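Local structure of probable cobalt-precorrin-6B C(15)-methyltransferase (decarboxylating) (Methanothermobacter thermautotrophicus, 1L3I) at residues I8-V13 / I68-M73; I61-E66 / E88-E93. The protein probably methylates C-15 of cobalt-precorrin-6B with S-adenosylmethionine and removes the C-12 carboxyl group as CO2, giving cobalt-precorrin-7 on the anaerobic cobalamin route. One frame throughout, in Å; residues are numbered along the deposited sequence.

Contact 1: I8-V13 / I68-M73; sequences IKNPSV and ISTTEM
A chi1 of -58° sets Thr70 OG1 beside its own backbone N and leaves CG2 anti to that N, and the two branches meet loop 8-13 at separate points. The methyl CG2 rests against the backbone O of Ile8, at 3.4 Å. The hydroxyl faces Asn10, with OG1 3.3 Å from CB of that residue. Asn10 crosses Thr70 at about a right angle, and its CG lies anti to the backbone N (chi1 170°), which leaves CB as the atom nearest the hydroxyl. Thr70 OG1 is hydrogen-bonded to the backbone O of Glu66, one turn back in its own helix, and it touches the loop by packing against carbon. Val13 slides past Thr70 in the opposite direction, its CG2 4.1 Å from OG1.

The amide of Asn10 is also held from within the loop. Its OD1 accepts twice from Ser12: the backbone N, 2.7 Å from OD1, donates almost straight at 168° and in the plane of the amide, forming an Asx turn, while Ser12 OG, 2.9 Å from OD1, comes from above that plane. The same residues form a type I beta turn from Asn10 to Val13, with Val13 N hydrogen-bonded to Asn10 O. Farther down, the selenomethionine at Met73 bends at its third torsion and brings CE to the root of Ile8; the modelled separation of 3.2 Å between Ile8 CG1 and Met73 CE is tighter than normal packing, and its exact value is doubtful.

The contact thus lays the loop that precedes helix 19-29 along helix 65-77, whose other flank packs on strand 84-88 through Ile68 and Thr71. At the end of segment 8-13, Val13 reaches the glycine-rich turn at Gly43 and lies close to the bound S-adenosylhomocysteine.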
loop_
_atom_site.group_PDB
_atom_site.type_symbol
_atom_site.label_atom_id
_atom_site.label_comp_id
_atom_site.label_asym_id
_atom_site.label_seq_id
_atom_site.Cartn_x
_atom_site.Cartn_y
_atom_site.Cartn_z
ATOM N N ILE A 8 25.813 -5.364 -8.621
ATOM C CA ILE A 8 26.772 -4.612 -7.819
ATOM C C ILE A 8 26.377 -3.149 -7.892
ATOM O O ILE A 8 26.137 -2.602 -8.976
ATOM C CB ILE A 8 28.231 -4.775 -8.317
ATOM C CG1 ILE A 8 28.649 -6.247 -8.273
ATOM C CG2 ILE A 8 29.170 -3.994 -7.415
ATOM C CD1 ILE A 8 28.926 -6.788 -6.867
ATOM N N LYS A 9 26.245 -2.535 -6.731
ATOM C CA LYS A 9 25.864 -1.135 -6.673
ATOM C C LYS A 9 27.045 -0.178 -6.553
ATOM O O LYS A 9 28.016 -0.465 -5.861
ATOM C CB LYS A 9 24.926 -0.896 -5.493
ATOM C CG LYS A 9 23.471 -1.169 -5.778
ATOM C CD LYS A 9 22.601 -0.559 -4.691
ATOM C CE LYS A 9 22.391 -1.531 -3.561
ATOM N NZ LYS A 9 21.471 -2.572 -4.017
ATOM N N ASN A 10 26.959 0.927 -7.284
ATOM C CA ASN A 10 27.944 1.999 -7.228
ATOM C C ASN A 10 27.214 3.050 -6.378
ATOM O O ASN A 10 26.031 3.309 -6.572
ATOM C CB ASN A 10 28.239 2.528 -8.630
ATOM C CG ASN A 10 29.071 3.789 -8.606
ATOM O OD1 ASN A 10 28.652 4.798 -8.075
ATOM N ND2 ASN A 10 30.254 3.735 -9.192
ATOM N N PRO A 11 27.909 3.686 -5.429
ATOM C CA PRO A 11 27.185 4.672 -4.611
ATOM C C PRO A 11 26.541 5.903 -5.280
ATOM O O PRO A 11 25.656 6.525 -4.703
ATOM C CB PRO A 11 28.211 5.022 -3.526
ATOM C CG PRO A 11 29.532 4.788 -4.206
ATOM C CD PRO A 11 29.313 3.544 -4.998
ATOM N N SER A 12 26.928 6.218 -6.510
ATOM C CA SER A 12 26.382 7.380 -7.199
ATOM C C SER A 12 25.354 7.028 -8.280
ATOM O O SER A 12 24.882 7.909 -8.996
ATOM C CB SER A 12 27.522 8.165 -7.862
ATOM O OG SER A 12 28.064 7.457 -8.976
ATOM N N VAL A 13 25.068 5.739 -8.437
ATOM C CA VAL A 13 24.138 5.268 -9.458
ATOM C C VAL A 13 22.952 4.563 -8.787
ATOM O O VAL A 13 23.133 3.623 -8.021
ATOM C CB VAL A 13 24.841 4.306 -10.475
ATOM C CG1 VAL A 13 23.866 3.825 -11.519
ATOM C CG2 VAL A 13 26.020 4.997 -11.145
ATOM N N ILE A 68 26.994 3.816 -16.803
ATOM C CA ILE A 68 27.364 3.008 -17.966
ATOM C C ILE A 68 28.384 1.934 -17.561
ATOM O O ILE A 68 28.320 0.788 -18.011
ATOM C CB ILE A 68 27.931 3.889 -19.099
ATOM C CG1 ILE A 68 26.830 4.816 -19.655
ATOM C CG2 ILE A 68 28.547 3.017 -20.190
ATOM C CD1 ILE A 68 25.661 4.091 -20.296
ATOM N N SER A 69 29.294 2.322 -16.675
ATOM C CA SER A 69 30.309 1.406 -16.171
ATOM C C SER A 69 29.683 0.298 -15.298
ATOM O O SER A 69 30.023 -0.878 -15.448
ATOM C CB SER A 69 31.354 2.210 -15.387
ATOM O OG SER A 69 32.287 1.369 -14.730
ATOM N N THR A 70 28.763 0.681 -14.404
ATOM C CA THR A 70 28.071 -0.255 -13.503
ATOM C C THR A 70 27.229 -1.263 -14.294
ATOM O O THR A 70 27.231 -2.464 -13.983
ATOM C CB THR A 70 27.179 0.517 -12.511
ATOM O OG1 THR A 70 27.991 1.438 -11.778
ATOM C CG2 THR A 70 26.480 -0.420 -11.544
ATOM N N THR A 71 26.531 -0.764 -15.318
ATOM C CA THR A 71 25.717 -1.629 -16.177
ATOM C C THR A 71 26.614 -2.626 -16.947
ATOM O O THR A 71 26.316 -3.822 -16.953
ATOM C CB THR A 71 24.791 -0.811 -17.143
ATOM O OG1 THR A 71 23.860 -0.041 -16.378
ATOM C CG2 THR A 71 23.975 -1.735 -18.058
ATOM N N GLU A 72 27.728 -2.171 -17.537
ATOM C CA GLU A 72 28.615 -3.089 -18.282
ATOM C C GLU A 72 29.191 -4.144 -17.335
ATOM O O GLU A 72 29.260 -5.333 -17.660
ATOM C CB GLU A 72 29.738 -2.338 -19.017
ATOM C CG GLU A 72 30.722 -3.218 -19.837
ATOM C CD GLU A 72 30.071 -4.176 -20.895
ATOM O OE1 GLU A 72 29.107 -3.796 -21.607
ATOM O OE2 GLU A 72 30.562 -5.325 -21.061
HETATM N N MSE A 73 29.506 -3.704 -16.128
HETATM C CA MSE A 73 30.045 -4.576 -15.096
HETATM C C MSE A 73 29.025 -5.671 -14.734
HETATM O O MSE A 73 29.373 -6.849 -14.641
HETATM C CB MSE A 73 30.350 -3.725 -13.880
HETATM C CG MSE A 73 31.454 -4.247 -13.022
HETATM SE SE MSE A 73 31.125 -3.652 -11.235
HETATM C CE MSE A 73 30.809 -5.371 -10.466
#

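Contact 2: I61-E66 / E88-E93; sequences IDRNPE and EGDAPE. With SAH (S-adenosyl-L-homocysteine), chain G.
Arg63 and Asp90 lie side by side and point the same way, with their guanidinium and carboxylate planes turned 57° apart. NE of Arg63 makes a salt bridge of 3.1 Å to OD1 of Asp90. The extended arginine chain runs over one face of the adenine, where its CD sits 3.7 Å from SAH C5, and the guanidinium comes to the amino group N6. At the rim of the ring, SAH N1 accepts a 2.9 Å hydrogen bond from the backbone N of Ala91.

Asp62 addresses the ribose instead, with its two oxygens divided between the hydroxyls: OD1 accepts from SAH O2' at 2.8 Å and OD2 from SAH O3' at 2.6 Å. The anti lone pair of OD1 also takes the backbone N-H of Asn64 in an Asx turn, and OD2 is bonded to Gly43 N, which would hold the carboxylate against rotation. An alanine in place of Asp62 would probably leave both ribose hydroxyls and the N-H of Gly43 without this acceptor and let the turn into Asn64 relax. Between the backbones, Gly89 N donates a hydrogen bond to Asp62 O at 2.9 Å, while the side chain of Glu88 crosses that of Pro65 obliquely, bringing its carboxylate against Pro65 CG.

An acidic residue ending the second strand is a hallmark of Rossmann-fold methyltransferases; here strand 57-62 runs parallel between strands 36-40 and 84-88, and helix 113-122 packs on Ala91 and Pro92.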
loop_
_atom_site.group_PDB
_atom_site.type_symbol
_atom_site.label_atom_id
_atom_site.label_comp_id
_atom_site.label_asym_id
_atom_site.label_seq_id
_atom_site.Cartn_x
_atom_site.Cartn_y
_atom_site.Cartn_z
ATOM N N ILE A 61 21.154 3.636 -22.468
ATOM C CA ILE A 61 21.630 5.009 -22.415
ATOM C C ILE A 61 21.693 5.553 -20.990
ATOM O O ILE A 61 20.837 5.216 -20.159
ATOM C CB ILE A 61 20.651 5.915 -23.190
ATOM C CG1 ILE A 61 20.485 5.433 -24.623
ATOM C CG2 ILE A 61 21.090 7.353 -23.148
ATOM C CD1 ILE A 61 19.316 6.079 -25.344
ATOM N N ASP A 62 22.680 6.412 -20.723
ATOM C CA ASP A 62 22.821 7.068 -19.425
ATOM C C ASP A 62 23.789 8.257 -19.456
ATOM O O ASP A 62 24.838 8.196 -20.087
ATOM C CB ASP A 62 23.247 6.083 -18.341
ATOM C CG ASP A 62 22.713 6.475 -16.973
ATOM O OD1 ASP A 62 23.098 7.552 -16.471
ATOM O OD2 ASP A 62 21.898 5.710 -16.412
ATOM N N ARG A 63 23.396 9.335 -18.783
ATOM C CA ARG A 63 24.203 10.554 -18.662
ATOM C C ARG A 63 25.451 10.234 -17.847
ATOM O O ARG A 63 26.547 10.724 -18.125
ATOM C CB ARG A 63 23.462 11.617 -17.844
ATOM C CG ARG A 63 22.237 12.227 -18.430
ATOM C CD ARG A 63 21.649 13.204 -17.432
ATOM N NE ARG A 63 20.495 13.901 -17.988
ATOM C CZ ARG A 63 19.983 15.025 -17.496
ATOM N NH1 ARG A 63 20.515 15.605 -16.435
ATOM N NH2 ARG A 63 18.915 15.571 -18.072
ATOM N N ASN A 64 25.240 9.479 -16.774
ATOM C CA ASN A 64 26.291 9.118 -15.850
ATOM C C ASN A 64 27.258 8.073 -16.377
ATOM O O ASN A 64 26.872 6.919 -16.603
ATOM C CB ASN A 64 25.683 8.649 -14.517
ATOM C CG ASN A 64 26.702 8.608 -13.358
ATOM O OD1 ASN A 64 26.419 8.040 -12.296
ATOM N ND2 ASN A 64 27.859 9.226 -13.541
ATOM N N PRO A 65 28.547 8.455 -16.571
ATOM C CA PRO A 65 29.594 7.556 -17.060
ATOM C C PRO A 65 29.643 6.364 -16.111
ATOM O O PRO A 65 29.870 5.232 -16.528
ATOM C CB PRO A 65 30.858 8.398 -16.897
ATOM C CG PRO A 65 30.389 9.767 -17.131
ATOM C CD PRO A 65 29.095 9.813 -16.363
ATOM N N GLU A 66 29.399 6.638 -14.830
ATOM C CA GLU A 66 29.415 5.619 -13.796
ATOM C C GLU A 66 28.269 4.634 -13.905
ATOM O O GLU A 66 28.402 3.477 -13.497
ATOM C CB GLU A 66 29.424 6.274 -12.417
ATOM C CG GLU A 66 30.755 6.935 -12.080
ATOM C CD GLU A 66 31.874 5.944 -11.692
ATOM O OE1 GLU A 66 31.896 4.781 -12.163
ATOM O OE2 GLU A 66 32.754 6.346 -10.906
ATOM N N GLU A 88 26.884 6.421 -23.557
ATOM C CA GLU A 88 26.964 7.454 -22.542
ATOM C C GLU A 88 26.528 8.749 -23.188
ATOM O O GLU A 88 26.913 9.041 -24.319
ATOM C CB GLU A 88 28.371 7.620 -21.985
ATOM C CG GLU A 88 28.403 8.612 -20.836
ATOM C CD GLU A 88 29.779 9.145 -20.539
ATOM O OE1 GLU A 88 30.742 8.353 -20.497
ATOM O OE2 GLU A 88 29.901 10.373 -20.323
ATOM N N GLY A 89 25.713 9.521 -22.477
ATOM C CA GLY A 89 25.259 10.792 -23.006
ATOM C C GLY A 89 23.822 11.074 -22.644
ATOM O O GLY A 89 23.119 10.231 -22.086
ATOM N N ASP A 90 23.394 12.282 -22.965
ATOM C CA ASP A 90 22.039 12.712 -22.690
ATOM C C ASP A 90 21.120 11.952 -23.659
ATOM O O ASP A 90 21.418 11.834 -24.843
ATOM C CB ASP A 90 21.955 14.222 -22.898
ATOM C CG ASP A 90 20.764 14.839 -22.204
ATOM O OD1 ASP A 90 20.517 14.513 -21.015
ATOM O OD2 ASP A 90 20.085 15.664 -22.852
ATOM N N ALA A 91 20.013 11.446 -23.133
ATOM C CA ALA A 91 19.053 10.655 -23.896
ATOM C C ALA A 91 18.579 11.140 -25.263
ATOM O O ALA A 91 18.640 10.379 -26.232
ATOM C CB ALA A 91 17.841 10.306 -23.033
ATOM N N PRO A 92 18.074 12.384 -25.368
ATOM C CA PRO A 92 17.611 12.812 -26.699
ATOM C C PRO A 92 18.663 12.689 -27.805
ATOM O O PRO A 92 18.376 12.117 -28.859
ATOM C CB PRO A 92 17.155 14.238 -26.450
ATOM C CG PRO A 92 16.660 14.167 -25.022
ATOM C CD PRO A 92 17.808 13.431 -24.374
ATOM N N GLU A 93 19.889 13.141 -27.519
ATOM C CA GLU A 93 20.998 13.064 -28.470
ATOM C C GLU A 93 21.229 11.616 -28.870
ATOM O O GLU A 93 21.323 11.304 -30.063
ATOM C CB GLU A 93 22.289 13.651 -27.855
ATOM C CG GLU A 93 23.649 13.108 -28.403
ATOM C CD GLU A 93 24.194 11.885 -27.624
ATOM O OE1 GLU A 93 24.261 11.950 -26.367
ATOM O OE2 GLU A 93 24.562 10.858 -28.264
HETATM N N SAH G . 16.272 1.144 -13.886
HETATM C CA SAH G . 17.684 1.138 -13.485
HETATM C CB SAH G . 18.032 2.368 -12.605
HETATM C CG SAH G . 17.799 3.722 -13.333
HETATM S SD SAH G . 18.205 5.211 -12.412
HETATM C C SAH G . 17.975 -0.155 -12.737
HETATM O O SAH G . 17.035 -0.959 -12.608
HETATM O OXT SAH G . 19.131 -0.357 -12.314
HETATM C "C5'" SAH G . 17.840 6.486 -13.593
HETATM C "C4'" SAH G . 18.968 6.760 -14.523
HETATM O "O4'" SAH G . 18.490 7.826 -15.365
HETATM C "C3'" SAH G . 20.335 7.284 -13.858
HETATM O "O3'" SAH G . 21.529 6.445 -13.974
HETATM C "C2'" SAH G . 20.441 8.668 -14.539
HETATM O "O2'" SAH G . 21.750 9.235 -14.709
HETATM C "C1'" SAH G . 19.669 8.430 -15.816
HETATM N N9 SAH G . 19.153 9.565 -16.571
HETATM C C8 SAH G . 18.259 10.566 -16.118
HETATM N N7 SAH G . 17.993 11.420 -17.059
HETATM C C5 SAH G . 18.737 10.993 -18.183
HETATM C C6 SAH G . 18.880 11.483 -19.493
HETATM N N6 SAH G . 18.236 12.578 -19.915
HETATM N N1 SAH G . 19.689 10.826 -20.370
HETATM C C2 SAH G . 20.320 9.741 -19.938
HETATM N N3 SAH G . 20.268 9.185 -18.740
HETATM C C4 SAH G . 19.457 9.853 -17.895
#

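From the N terminus, the chain leaves loop 8-13, passes through helix 19-29, strand 36-40 and the glycine-rich turn, and comes back in helix 65-77, where contact 1 closes a loop of 54 residues. Contact 2 opens just before that return, at 61-66, and closes 21 residues farther on, at 88-93. The two therefore cross, their segments alternating along the sequence. Both use helix 65-77: contact 2 involves its first turn and contact 1 the turns that follow. They also touch directly, Val13 CG2 packing on the backbone of Glu66. Together they tie the N-terminal loop, this helix and the edge strand 84-88 of the parallel part of the sheet around the cofactor pocket.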